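Long-range contacts in DynE8 (Micromonospora chersina, PDB 4AMM), which is an iterative polyketide synthase of enediyne (dynemicin) biosynthesis, of which this chain is the acyltransferase domain: residues S176-L180 against V322-Q326; P297-P301 against W314-V320. All blocks are in the same frame, centred on the assembly; numbering follows the deposited sequence.

From the N terminus, the chain leaves strand 171-174 of the parallel sheet and turns at S176 into helix 178-185; this turn and the first residues of the helix form the first half of contact 1. About 140 residues on, helix 319-328 packs beside that turn and closes the long loop. Contact 2 is nested inside it: 297-301, following helix 283-294, meets 314-320 after the short edge strand 305-306, the latter segment running into helix 319-328. The centres of the two contacts are 12 Å apart and they touch directly, with L323 CD1 3.6 Å from W298 CH2 and E179 OE2 3.5 Å from W314 CZ3. One helix thus ties the turn at S176 to the surface loops.

Contact 1 (S176-L180 against V322-Q326); sequences SLGEL and VLVRQ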
loop_
_atom_site.group_PDB
_atom_site.type_symbol
_atom_site.label_atom_id
_atom_site.label_comp_id
_atom_site.label_asym_id
_atom_site.label_seq_id
_atom_site.Cartn_x
_atom_site.Cartn_y
_atom_site.Cartn_z
ATOM N N SER A 176 -10.372 0.446 2.790
ATOM C CA SER A 176 -11.452 -0.510 3.200
ATOM C C SER A 176 -10.911 -1.349 4.387
ATOM O O SER A 176 -10.675 -0.765 5.499
ATOM C CB SER A 176 -11.932 -1.329 2.016
ATOM O OG SER A 176 -13.069 -2.059 2.543
ATOM N N LEU A 177 -10.768 -2.648 4.275
ATOM C CA LEU A 177 -10.216 -3.497 5.300
ATOM C C LEU A 177 -8.961 -2.907 5.953
ATOM O O LEU A 177 -8.726 -3.070 7.170
ATOM C CB LEU A 177 -9.875 -4.888 4.694
ATOM C CG LEU A 177 -9.146 -5.867 5.602
ATOM C CD1 LEU A 177 -10.010 -6.255 6.837
ATOM C CD2 LEU A 177 -8.748 -7.063 4.779
ATOM N N GLY A 178 -8.092 -2.329 5.117
ATOM C CA GLY A 178 -6.823 -1.789 5.676
ATOM C C GLY A 178 -7.024 -0.712 6.720
ATOM O O GLY A 178 -6.049 -0.492 7.472
ATOM N N GLU A 179 -8.159 -0.055 6.782
ATOM C CA GLU A 179 -8.341 0.951 7.857
ATOM C C GLU A 179 -8.216 0.247 9.194
ATOM O O GLU A 179 -7.804 0.884 10.161
ATOM C CB GLU A 179 -9.679 1.609 7.694
ATOM C CG GLU A 179 -9.819 2.871 8.626
ATOM C CD GLU A 179 -10.411 4.054 7.915
ATOM O OE1 GLU A 179 -10.153 4.284 6.714
ATOM O OE2 GLU A 179 -11.121 4.890 8.571
ATOM N N LEU A 180 -8.604 -0.990 9.346
ATOM C CA LEU A 180 -8.398 -1.758 10.610
ATOM C C LEU A 180 -6.930 -1.848 10.990
ATOM O O LEU A 180 -6.570 -1.584 12.171
ATOM C CB LEU A 180 -8.958 -3.184 10.589
ATOM C CG LEU A 180 -10.462 -3.277 10.752
ATOM C CD1 LEU A 180 -11.250 -2.614 9.590
ATOM C CD2 LEU A 180 -10.803 -4.772 10.842
ATOM N N VAL A 322 -17.932 4.478 12.630
ATOM C CA VAL A 322 -17.185 4.696 11.394
ATOM C C VAL A 322 -16.997 3.359 10.725
ATOM O O VAL A 322 -17.224 3.255 9.462
ATOM C CB VAL A 322 -15.801 5.321 11.677
ATOM C CG1 VAL A 322 -14.944 5.424 10.401
ATOM C CG2 VAL A 322 -15.920 6.734 12.166
ATOM N N LEU A 323 -16.642 2.298 11.428
ATOM C CA LEU A 323 -16.345 0.996 10.779
ATOM C C LEU A 323 -17.640 0.382 10.346
ATOM O O LEU A 323 -17.613 -0.458 9.429
ATOM C CB LEU A 323 -15.480 0.071 11.714
ATOM C CG LEU A 323 -14.086 0.681 11.881
ATOM C CD1 LEU A 323 -13.236 -0.264 12.728
ATOM C CD2 LEU A 323 -13.341 0.966 10.510
ATOM N N VAL A 324 -18.795 0.709 10.899
ATOM C CA VAL A 324 -20.081 0.181 10.421
ATOM C C VAL A 324 -20.458 0.908 9.162
ATOM O O VAL A 324 -20.766 0.202 8.142
ATOM C CB VAL A 324 -21.192 0.307 11.536
ATOM C CG1 VAL A 324 -22.502 0.020 10.962
ATOM C CG2 VAL A 324 -20.907 -0.729 12.689
ATOM N N ARG A 325 -20.499 2.226 9.102
ATOM C CA ARG A 325 -20.818 2.912 7.856
ATOM C C ARG A 325 -19.762 2.718 6.785
ATOM O O ARG A 325 -20.068 2.985 5.612
ATOM C CB ARG A 325 -21.210 4.371 8.064
ATOM C CG ARG A 325 -20.083 5.274 8.381
ATOM C CD ARG A 325 -20.655 6.704 8.266
ATOM N NE ARG A 325 -19.676 7.748 8.637
ATOM C CZ ARG A 325 -19.429 8.161 9.874
ATOM N NH1 ARG A 325 -20.075 7.707 10.933
ATOM N NH2 ARG A 325 -18.550 9.174 10.018
ATOM N N GLN A 326 -18.567 2.277 7.130
ATOM C CA GLN A 326 -17.557 1.894 6.101
ATOM C C GLN A 326 -18.155 0.897 5.155
ATOM O O GLN A 326 -17.832 1.013 3.965
ATOM C CB GLN A 326 -16.387 1.257 6.742
ATOM C CG GLN A 326 -15.282 0.851 5.736
ATOM C CD GLN A 326 -13.998 0.432 6.358
ATOM O OE1 GLN A 326 -13.989 -0.472 7.198
ATOM N NE2 GLN A 326 -12.900 1.063 5.992
#
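Q326 reaches across with an almost fully extended side chain, chi1 and chi2 both t, and ends against the turn that carries S176. Its NE2 lies 2.9 Å from S176 O, a weak hydrogen bond because the N-H points well off the line to the acceptor. That carbonyl is shared: E179 N also donates to S176 O, at 2.9 Å, within the turn leading into helix 178-185. S176 itself has phi/psi of 55/-117, a strained conformation consistent with a nucleophile elbow, in the GxSxG sequence that acyltransferases of this family carry between a strand and a helix. S176 is probably the serine that takes up the acyl group; its OG is hydrogen-bonded to H278 and R201. E179, next after the elbow, points its CB toward helix 319-328. Its CB lies 3.7 Å from Q326 NE2 and its CG 4.4 Å from L323 CD2, while the carboxylate is held by S307 and T308. L323 swings its CD2 to within 4.2 Å of L180 CD1, an apolar touch beside the amide. Q326 OE1, 4.2 Å from L180 CD1, accepts a weak hydrogen bond from R201, which also bonds S176 OG.

Contact 2 (P297-P301 against W314-V320); sequences PWRRP and WADEDPV
A loop, 297-301, runs antiparallel to 314-320, a loop of the acyltransferase domain that ends in the first turn of helix 319-328, pairing CA atoms W298 with P319 (7.5 Å), R300 with D316 (7.5 Å) and P301 with W314 (7.9 Å). From W298 to P301 the backbone is extended, psi 134° to 160°, close to polyproline II at W298, R300 and P301 (phi near -60°). W298, chi1 m and chi2 97°, aims its indole at the start of helix 319-328. P319 CG sits over one face, 3.8 Å from the centroid of the five-membered ring and 25° off its normal, a CH-pi contact; the closest pair is W298 CG to P319 CG, 3.5 Å. V320 CG2 approaches W298 NE1 at 4.0 Å, but that nitrogen donates to A293 O. D318 is the N-cap, its OD1 accepting weakly from V320 N at 3.0 Å. R300 stretches out with chi1 to chi3 all t, bringing NH2 3.5 Å from D316 OD1 in a salt bridge whose hydrogen bond is long and weak. P301 repeats the arrangement with roles exchanged: its CG stands over the W314 indole (chi1 t, chi2 -75°), 3.9 Å from the five-membered-ring centroid and 26° off the normal, and 3.6 Å from W314 CD1. Both also touch L183 of helix 178-185. With no backbone hydrogen bond between them, these segments are joined mainly by two reciprocal proline-tryptophan CH-pi contacts and one loose surface ion pair, so side-chain packing rather than strand pairing holds the register.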
loop_
_atom_site.group_PDB
_atom_site.type_symbol
_atom_site.label_atom_id
_atom_site.label_comp_id
_atom_site.label_asym_id
_atom_site.label_seq_id
_atom_site.Cartn_x
_atom_site.Cartn_y
_atom_site.Cartn_z
ATOM N N PRO A 297 -12.214 -3.049 23.314
ATOM C CA PRO A 297 -11.714 -1.935 24.145
ATOM C C PRO A 297 -10.974 -0.861 23.306
ATOM O O PRO A 297 -9.767 -0.606 23.491
ATOM C CB PRO A 297 -10.758 -2.664 25.102
ATOM C CG PRO A 297 -10.114 -3.730 24.205
ATOM C CD PRO A 297 -11.312 -4.208 23.314
ATOM N N TRP A 298 -11.712 -0.190 22.452
ATOM C CA TRP A 298 -11.131 0.883 21.605
ATOM C C TRP A 298 -10.451 2.000 22.331
ATOM O O TRP A 298 -10.985 2.455 23.394
ATOM C CB TRP A 298 -12.246 1.547 20.744
ATOM C CG TRP A 298 -12.851 0.574 19.750
ATOM C CD1 TRP A 298 -14.012 -0.150 19.894
ATOM C CD2 TRP A 298 -12.327 0.244 18.467
ATOM N NE1 TRP A 298 -14.224 -0.947 18.803
ATOM C CE2 TRP A 298 -13.199 -0.729 17.912
ATOM C CE3 TRP A 298 -11.169 0.619 17.778
ATOM C CZ2 TRP A 298 -12.984 -1.281 16.648
ATOM C CZ3 TRP A 298 -10.937 0.042 16.519
ATOM C CH2 TRP A 298 -11.846 -0.879 15.958
ATOM N N ARG A 299 -9.298 2.449 21.837
ATOM C CA ARG A 299 -8.645 3.672 22.345
ATOM C C ARG A 299 -8.569 4.721 21.257
ATOM O O ARG A 299 -8.623 4.396 20.065
ATOM C CB ARG A 299 -7.227 3.326 22.851
ATOM C CG ARG A 299 -7.172 2.115 23.811
ATOM C CD ARG A 299 -5.901 2.018 24.649
ATOM N NE ARG A 299 -5.928 0.799 25.475
ATOM C CZ ARG A 299 -4.941 0.375 26.277
ATOM N NH1 ARG A 299 -3.814 1.082 26.403
ATOM N NH2 ARG A 299 -5.086 -0.754 26.972
ATOM N N ARG A 300 -8.400 5.966 21.650
ATOM C CA ARG A 300 -8.169 7.028 20.737
ATOM C C ARG A 300 -6.872 6.765 19.949
ATOM O O ARG A 300 -5.881 6.389 20.560
ATOM C CB ARG A 300 -7.983 8.317 21.546
ATOM C CG ARG A 300 -8.006 9.546 20.675
ATOM C CD ARG A 300 -8.219 10.850 21.497
ATOM N NE ARG A 300 -8.601 12.003 20.666
ATOM C CZ ARG A 300 -7.741 12.771 19.988
ATOM N NH1 ARG A 300 -6.429 12.509 20.033
ATOM N NH2 ARG A 300 -8.187 13.805 19.265
ATOM N N PRO A 301 -6.903 6.942 18.607
ATOM C CA PRO A 301 -5.632 6.820 17.866
ATOM C C PRO A 301 -4.620 7.841 18.295
ATOM O O PRO A 301 -4.996 9.013 18.548
ATOM C CB PRO A 301 -6.032 7.133 16.417
ATOM C CG PRO A 301 -7.449 6.757 16.303
ATOM C CD PRO A 301 -8.052 7.099 17.696
ATOM N N TRP A 314 -8.745 11.303 11.073
ATOM C CA TRP A 314 -9.467 10.759 12.197
ATOM C C TRP A 314 -9.305 11.770 13.343
ATOM O O TRP A 314 -8.224 12.200 13.671
ATOM C CB TRP A 314 -8.828 9.422 12.543
ATOM C CG TRP A 314 -9.662 8.618 13.357
ATOM C CD1 TRP A 314 -9.875 8.842 14.708
ATOM C CD2 TRP A 314 -10.464 7.431 13.011
ATOM N NE1 TRP A 314 -10.728 7.895 15.204
ATOM C CE2 TRP A 314 -11.149 7.066 14.208
ATOM C CE3 TRP A 314 -10.702 6.660 11.860
ATOM C CZ2 TRP A 314 -11.965 5.981 14.287
ATOM C CZ3 TRP A 314 -11.545 5.611 11.940
ATOM C CH2 TRP A 314 -12.221 5.272 13.142
ATOM N N ALA A 315 -10.433 12.149 13.925
ATOM C CA ALA A 315 -10.336 13.060 15.086
ATOM C C ALA A 315 -10.936 12.295 16.292
ATOM O O ALA A 315 -10.319 11.357 16.786
ATOM C CB ALA A 315 -11.033 14.366 14.763
ATOM N N ASP A 316 -12.146 12.660 16.703
ATOM C CA ASP A 316 -12.774 12.188 17.945
ATOM C C ASP A 316 -13.738 11.037 17.713
ATOM O O ASP A 316 -14.507 10.664 18.598
ATOM C CB ASP A 316 -13.588 13.363 18.534
ATOM C CG ASP A 316 -12.734 14.378 19.294
ATOM O OD1 ASP A 316 -11.613 14.033 19.759
ATOM O OD2 ASP A 316 -13.212 15.541 19.435
ATOM N N GLU A 317 -13.653 10.458 16.521
ATOM C CA GLU A 317 -14.703 9.582 15.983
ATOM C C GLU A 317 -15.032 8.403 16.843
ATOM O O GLU A 317 -14.172 7.822 17.475
ATOM C CB GLU A 317 -14.191 8.976 14.660
ATOM C CG GLU A 317 -13.252 9.867 13.859
ATOM C CD GLU A 317 -14.027 10.952 13.225
ATOM O OE1 GLU A 317 -15.231 10.714 12.956
ATOM O OE2 GLU A 317 -13.452 12.032 13.023
ATOM N N ASP A 318 -16.288 7.972 16.799
ATOM C CA ASP A 318 -16.679 6.686 17.404
ATOM C C ASP A 318 -16.311 5.585 16.398
ATOM O O ASP A 318 -16.883 5.549 15.323
ATOM C CB ASP A 318 -18.184 6.671 17.688
ATOM C CG ASP A 318 -18.678 5.377 18.326
ATOM O OD1 ASP A 318 -18.049 4.297 18.188
ATOM O OD2 ASP A 318 -19.728 5.447 19.017
ATOM N N PRO A 319 -15.296 4.766 16.719
ATOM C CA PRO A 319 -14.785 3.773 15.744
ATOM C C PRO A 319 -15.878 2.775 15.365
ATOM O O PRO A 319 -15.854 2.292 14.232
ATOM C CB PRO A 319 -13.653 3.066 16.481
ATOM C CG PRO A 319 -14.031 3.377 17.998
ATOM C CD PRO A 319 -14.568 4.691 18.016
ATOM N N VAL A 320 -16.802 2.407 16.256
ATOM C CA VAL A 320 -17.858 1.505 15.920
ATOM C C VAL A 320 -18.721 2.145 14.830
ATOM O O VAL A 320 -19.034 1.487 13.784
ATOM C CB VAL A 320 -18.722 1.193 17.131
ATOM C CG1 VAL A 320 -19.879 0.328 16.683
ATOM C CG2 VAL A 320 -17.904 0.461 18.157
#